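Local coordinates for protein EmGH1 (Erythrobacter marinus, PDB 5Z87) that probably hydrolyses beta-glucosides, removing terminal glucose units, as a family 3 glycoside hydrolase with a fibronectin type III-like domain, at residues A[281-286]-A[322-327]; A[312-317]-A[346-351]. All coordinates share one frame; numbering follows the deposited sequence.

Contact 1 (A[281-286]-A[322-327])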
loop_
_atom_site.group_PDB
_atom_site.type_symbol
_atom_site.label_atom_id
_atom_site.label_comp_id
_atom_site.label_asym_id
_atom_site.label_seq_id
_atom_site.Cartn_x
_atom_site.Cartn_y
_atom_site.Cartn_z
ATOM N N HIS A 281 -6.757 -16.147 4.747
ATOM C CA HIS A 281 -6.087 -15.919 6.031
ATOM C C HIS A 281 -6.449 -14.571 6.637
ATOM O O HIS A 281 -6.511 -14.422 7.865
ATOM C CB HIS A 281 -4.556 -15.922 5.861
ATOM C CG HIS A 281 -3.939 -17.266 5.629
ATOM N ND1 HIS A 281 -4.526 -18.448 6.028
ATOM C CD2 HIS A 281 -2.749 -17.608 5.071
ATOM C CE1 HIS A 281 -3.738 -19.459 5.707
ATOM N NE2 HIS A 281 -2.653 -18.978 5.122
ATOM N N GLY A 282 -6.605 -13.557 5.793
ATOM C CA GLY A 282 -6.459 -12.182 6.216
ATOM C C GLY A 282 -7.751 -11.534 6.676
ATOM O O GLY A 282 -8.806 -12.162 6.779
ATOM N N GLU A 283 -7.638 -10.242 6.970
ATOM C CA GLU A 283 -8.722 -9.378 7.403
ATOM C C GLU A 283 -8.803 -8.177 6.472
ATOM O O GLU A 283 -7.808 -7.770 5.864
ATOM C CB GLU A 283 -8.488 -8.889 8.836
ATOM C CG GLU A 283 -7.305 -7.905 8.883
ATOM C CD GLU A 283 -7.466 -6.762 9.882
ATOM O OE1 GLU A 283 -7.855 -5.668 9.429
ATOM O OE2 GLU A 283 -7.122 -6.917 11.075
ATOM N N ILE A 284 -9.993 -7.595 6.382
ATOM C CA ILE A 284 -10.204 -6.313 5.719
ATOM C C ILE A 284 -10.904 -5.393 6.709
ATOM O O ILE A 284 -12.001 -5.710 7.185
ATOM C CB ILE A 284 -11.030 -6.451 4.432
ATOM C CG1 ILE A 284 -10.303 -7.366 3.450
ATOM C CG2 ILE A 284 -11.357 -5.073 3.845
ATOM C CD1 ILE A 284 -11.153 -7.834 2.340
ATOM N N ASP A 285 -10.263 -4.268 7.034
ATOM C CA ASP A 285 -10.836 -3.294 7.960
ATOM C C ASP A 285 -11.233 -3.959 9.275
ATOM O O ASP A 285 -12.270 -3.650 9.857
ATOM C CB ASP A 285 -12.029 -2.579 7.324
ATOM C CG ASP A 285 -12.252 -1.187 7.896
ATOM O OD1 ASP A 285 -11.262 -0.565 8.337
ATOM O OD2 ASP A 285 -13.423 -0.724 7.918
ATOM N N GLY A 286 -10.410 -4.907 9.729
ATOM C CA GLY A 286 -10.621 -5.592 10.989
ATOM C C GLY A 286 -11.519 -6.823 10.955
ATOM O O GLY A 286 -11.708 -7.452 12.002
ATOM N N SER A 322 -7.115 -16.892 17.751
ATOM C CA SER A 322 -5.731 -17.005 18.202
ATOM C C SER A 322 -4.764 -16.101 17.443
ATOM O O SER A 322 -3.660 -15.864 17.931
ATOM C CB SER A 322 -5.254 -18.454 18.072
ATOM O OG SER A 322 -5.228 -18.838 16.700
ATOM N N LEU A 323 -5.129 -15.636 16.253
ATOM C CA LEU A 323 -4.295 -14.731 15.474
ATOM C C LEU A 323 -4.892 -13.332 15.423
ATOM O O LEU A 323 -4.249 -12.381 15.869
ATOM C CB LEU A 323 -4.090 -15.283 14.054
ATOM C CG LEU A 323 -3.265 -14.362 13.142
ATOM C CD1 LEU A 323 -1.843 -14.159 13.708
ATOM C CD2 LEU A 323 -3.208 -14.927 11.723
ATOM N N HIS A 324 -6.137 -13.201 14.937
ATOM C CA HIS A 324 -6.775 -11.901 14.764
ATOM C C HIS A 324 -7.265 -11.287 16.075
ATOM O O HIS A 324 -7.409 -10.060 16.163
ATOM C CB HIS A 324 -7.961 -12.030 13.812
ATOM C CG HIS A 324 -7.570 -12.304 12.400
ATOM N ND1 HIS A 324 -7.037 -11.333 11.577
ATOM C CD2 HIS A 324 -7.632 -13.437 11.661
ATOM C CE1 HIS A 324 -6.804 -11.854 10.386
ATOM N NE2 HIS A 324 -7.151 -13.131 10.413
ATOM N N GLY A 325 -7.562 -12.098 17.086
ATOM C CA GLY A 325 -8.082 -11.528 18.319
ATOM C C GLY A 325 -9.496 -11.010 18.195
ATOM O O GLY A 325 -9.858 -10.035 18.860
ATOM N N VAL A 326 -10.311 -11.636 17.353
ATOM C CA VAL A 326 -11.688 -11.220 17.164
ATOM C C VAL A 326 -12.649 -12.099 17.954
ATOM O O VAL A 326 -13.580 -11.589 18.577
ATOM C CB VAL A 326 -12.034 -11.191 15.661
ATOM C CG1 VAL A 326 -13.551 -11.068 15.437
ATOM C CG2 VAL A 326 -11.300 -10.032 14.998
ATOM N N ALA A 327 -12.418 -13.410 17.975
ATOM C CA ALA A 327 -13.182 -14.313 18.818
ATOM C C ALA A 327 -12.532 -14.417 20.192
ATOM O O ALA A 327 -11.306 -14.496 20.309
ATOM C CB ALA A 327 -13.279 -15.702 18.178
HETATM O O HOH W 1 -5.426 -8.960 11.879
#

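Contact 2 (A[312-317]-A[346-351])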
loop_
_atom_site.group_PDB
_atom_site.type_symbol
_atom_site.label_atom_id
_atom_site.label_comp_id
_atom_site.label_asym_id
_atom_site.label_seq_id
_atom_site.Cartn_x
_atom_site.Cartn_y
_atom_site.Cartn_z
ATOM N N SER A 312 -12.460 -23.851 5.043
ATOM C CA SER A 312 -11.497 -22.945 5.627
ATOM C C SER A 312 -10.113 -23.204 5.047
ATOM O O SER A 312 -9.800 -24.304 4.580
ATOM C CB SER A 312 -11.450 -23.120 7.144
ATOM O OG SER A 312 -10.603 -24.208 7.481
ATOM N N ASP A 313 -9.273 -22.175 5.088
ATOM C CA ASP A 313 -7.846 -22.415 4.954
ATOM C C ASP A 313 -7.298 -23.016 6.256
ATOM O O ASP A 313 -7.962 -23.017 7.302
ATOM C CB ASP A 313 -7.127 -21.122 4.573
ATOM C CG ASP A 313 -5.806 -21.372 3.851
ATOM O OD1 ASP A 313 -5.233 -22.470 4.029
ATOM O OD2 ASP A 313 -5.362 -20.479 3.099
ATOM N N TRP A 314 -6.063 -23.525 6.187
ATOM C CA TRP A 314 -5.548 -24.392 7.240
ATOM C C TRP A 314 -5.602 -23.720 8.607
ATOM O O TRP A 314 -4.937 -22.708 8.843
ATOM C CB TRP A 314 -4.120 -24.850 6.940
ATOM C CG TRP A 314 -3.642 -25.749 8.043
ATOM C CD1 TRP A 314 -2.904 -25.385 9.135
ATOM C CD2 TRP A 314 -3.931 -27.146 8.206
ATOM N NE1 TRP A 314 -2.696 -26.468 9.948
ATOM C CE2 TRP A 314 -3.308 -27.563 9.402
ATOM C CE3 TRP A 314 -4.635 -28.087 7.446
ATOM C CZ2 TRP A 314 -3.378 -28.875 9.865
ATOM C CZ3 TRP A 314 -4.699 -29.391 7.904
ATOM C CH2 TRP A 314 -4.077 -29.773 9.106
ATOM N N ASP A 315 -6.391 -24.313 9.508
ATOM C CA ASP A 315 -6.592 -23.870 10.890
ATOM C C ASP A 315 -7.060 -22.421 11.000
ATOM O O ASP A 315 -6.898 -21.799 12.043
ATOM C CB ASP A 315 -5.334 -24.075 11.742
ATOM C CG ASP A 315 -5.663 -24.362 13.201
ATOM O OD1 ASP A 315 -6.763 -24.883 13.469
ATOM O OD2 ASP A 315 -4.835 -24.069 14.082
ATOM N N ASP A 316 -7.689 -21.865 9.972
ATOM C CA ASP A 316 -8.021 -20.450 10.030
ATOM C C ASP A 316 -9.276 -20.139 10.839
ATOM O O ASP A 316 -9.492 -18.964 11.161
ATOM C CB ASP A 316 -8.180 -19.883 8.622
ATOM C CG ASP A 316 -6.880 -19.316 8.067
ATOM O OD1 ASP A 316 -5.926 -19.071 8.846
ATOM O OD2 ASP A 316 -6.817 -19.120 6.837
ATOM N N VAL A 317 -10.110 -21.134 11.172
ATOM C CA VAL A 317 -11.256 -20.858 12.038
ATOM C C VAL A 317 -10.776 -20.567 13.453
ATOM O O VAL A 317 -11.145 -19.551 14.050
ATOM C CB VAL A 317 -12.283 -22.012 12.014
ATOM C CG1 VAL A 317 -13.503 -21.625 12.833
ATOM C CG2 VAL A 317 -12.744 -22.314 10.596
ATOM N N LEU A 346 -10.797 -27.061 7.572
ATOM C CA LEU A 346 -9.525 -27.688 7.244
ATOM C C LEU A 346 -8.587 -27.461 8.423
ATOM O O LEU A 346 -8.088 -26.352 8.631
ATOM C CB LEU A 346 -8.978 -27.096 5.952
ATOM C CG LEU A 346 -7.558 -27.499 5.594
ATOM C CD1 LEU A 346 -7.486 -28.990 5.291
ATOM C CD2 LEU A 346 -7.100 -26.666 4.396
ATOM N N ALA A 347 -8.372 -28.505 9.223
ATOM C CA ALA A 347 -7.562 -28.389 10.431
ATOM C C ALA A 347 -7.396 -29.742 11.111
ATOM O O ALA A 347 -8.255 -30.618 10.982
ATOM C CB ALA A 347 -8.184 -27.394 11.421
ATOM N N ASN A 348 -6.291 -29.922 11.824
ATOM C CA ASN A 348 -6.143 -31.020 12.761
ATOM C C ASN A 348 -6.695 -30.584 14.106
ATOM O O ASN A 348 -6.429 -29.469 14.560
ATOM C CB ASN A 348 -4.680 -31.427 12.929
ATOM C CG ASN A 348 -4.159 -32.205 11.765
ATOM O OD1 ASN A 348 -4.922 -32.696 10.927
ATOM N ND2 ASN A 348 -2.843 -32.322 11.691
ATOM N N ASN A 349 -7.456 -31.471 14.745
ATOM C CA ASN A 349 -8.044 -31.177 16.045
ATOM C C ASN A 349 -8.734 -29.814 16.023
ATOM O O ASN A 349 -8.463 -28.936 16.841
ATOM C CB ASN A 349 -6.969 -31.240 17.133
ATOM C CG ASN A 349 -7.540 -31.145 18.523
ATOM O OD1 ASN A 349 -8.652 -31.591 18.775
ATOM N ND2 ASN A 349 -6.782 -30.554 19.439
ATOM N N GLY A 350 -9.609 -29.629 15.044
ATOM C CA GLY A 350 -10.179 -28.321 14.787
ATOM C C GLY A 350 -11.170 -27.871 15.846
ATOM O O GLY A 350 -11.628 -28.629 16.705
ATOM N N VAL A 351 -11.513 -26.583 15.781
ATOM C CA VAL A 351 -12.504 -26.063 16.711
ATOM C C VAL A 351 -13.908 -26.540 16.341
ATOM O O VAL A 351 -14.797 -26.551 17.202
ATOM C CB VAL A 351 -12.428 -24.520 16.808
ATOM C CG1 VAL A 351 -11.045 -24.083 17.265
ATOM C CG2 VAL A 351 -12.803 -23.850 15.483
#

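Contact 1 (A[281-286]-A[322-327])
The imidazole of His-324 lies obliquely against Glu-283, its CE1 3.7 Å from Glu-283 CB, while the same ring also meets the backbone of His-281. His-324 NE2 donates to His-281 O at 2.9 Å, and NE2 therefore carries a hydrogen. The carbonyl oxygen sits in the ring plane and the N-H...O angle is 157°; the bond, with the water on ND1, helps to fix the rotation of the ring. Chi1 (-69°) sets CG of His-324 anti to the carbonyl carbon, beside the backbone N, on a CB that points toward 281-286.

The other ring nitrogen works through water. One molecule gives a hydrogen to Glu-283 OE2 at 2.8 Å and is also hydrogen-bonded to His-324 ND1 at 2.9 Å, bridging the carboxylate and the imidazole, whose polar atoms do not touch directly. Glu-283 is bent at chi2, and Glu-283 OE1 takes the N-H of Gly-286 N at 2.7 Å from well above the carboxylate plane, closing the tip of the hairpin 283-288 on itself. The same oxygen forms a salt bridge with Lys-643 of the second subunit, which would probably stabilise the negative charge. Val-326 adds a light touch, CG2 to Gly-286 O at 4.0 Å.

The side chain of His-281 turns away from 322-327, toward the pocket that holds the bound dithiothreitol, and its ND1 is probably hydrogen-bonded to Asp-316. His-324 thus stands in the second shell of that pocket, bonded to the backbone of a residue in the loop after strand 276-279 of the TIM-barrel-like N-terminal domain of family 3 glycoside hydrolases.

Contact 2 (A[312-317]-A[346-351])
Ser-312 meets Leu-346 at the start of the contact: Leu-346 N donates to Ser-312 OG at 2.9 Å, and that hydroxyl passes its own hydrogen to Asp-313 O. The OG lies between the backbone N and the carbonyl carbon (chi1 83°), from where it serves both. An alanine here would probably leave Leu-346 N without its acceptor and deprive Asp-313 O of its hydroxyl donor. Asp-313 O also accepts from Asp-316 N, which closes a type II beta turn from Asp-313 to Asp-316 and arrives from the opposite face of the carbonyl plane.

Trp-314 follows. Leu-346 crosses the indole at about a right angle, its CG 3.5 Å from Trp-314 CE3. Over one face, Ala-347 CA makes a CH-pi contact 4.0 Å from the centroid of the six-membered ring of Trp-314. The Asn-348 amide stands almost perpendicular to the indole, 83° between planes, with ND2 at the ring's edge; its OD1 is held by Arg-67 N, and Arg-67 also makes a cation-pi contact with Trp-314.

Next, Asp-315 N donates to Leu-346 O at 2.8 Å in a nearly straight bond of 167°. Asp-315 OD1 lies 3.5 Å from Ala-347 CB, while OD2 is engaged in a salt bridge with Arg-318. Val-317 ends the walk, CG1 against Val-351 CG2 at 3.5 Å.

Both backbone polar groups of Leu-346 are thus satisfied, by Ser-312 OG and by Asp-315 N of the turn, and the packing around the indole is likely to hold Trp-314 in place, beside Asp-313, in the dithiothreitol pocket that both residues line.

Overall arrangement
Followed from the N terminus, the chain leaves barrel strand 276-279, enters 281-286 and runs through strand 309-311 into 312-317. Helix 319-322 then leads to 322-327, where contact 1 closes its loop; helix 330-340 and strand 345-346 carry the chain on to 346-351, where contact 2 closes the second. Because the segments alternate, the two loops cross, and each contains one segment of the other. The contacts, centred about 15 Å apart, meet where His-281 faces Asp-316. Together they tie the loops after strands 276-279, 309-311 and 345-346, and the loop after helix 319-322, beside the dithiothreitol pocket, while contact 1 also reaches the second subunit.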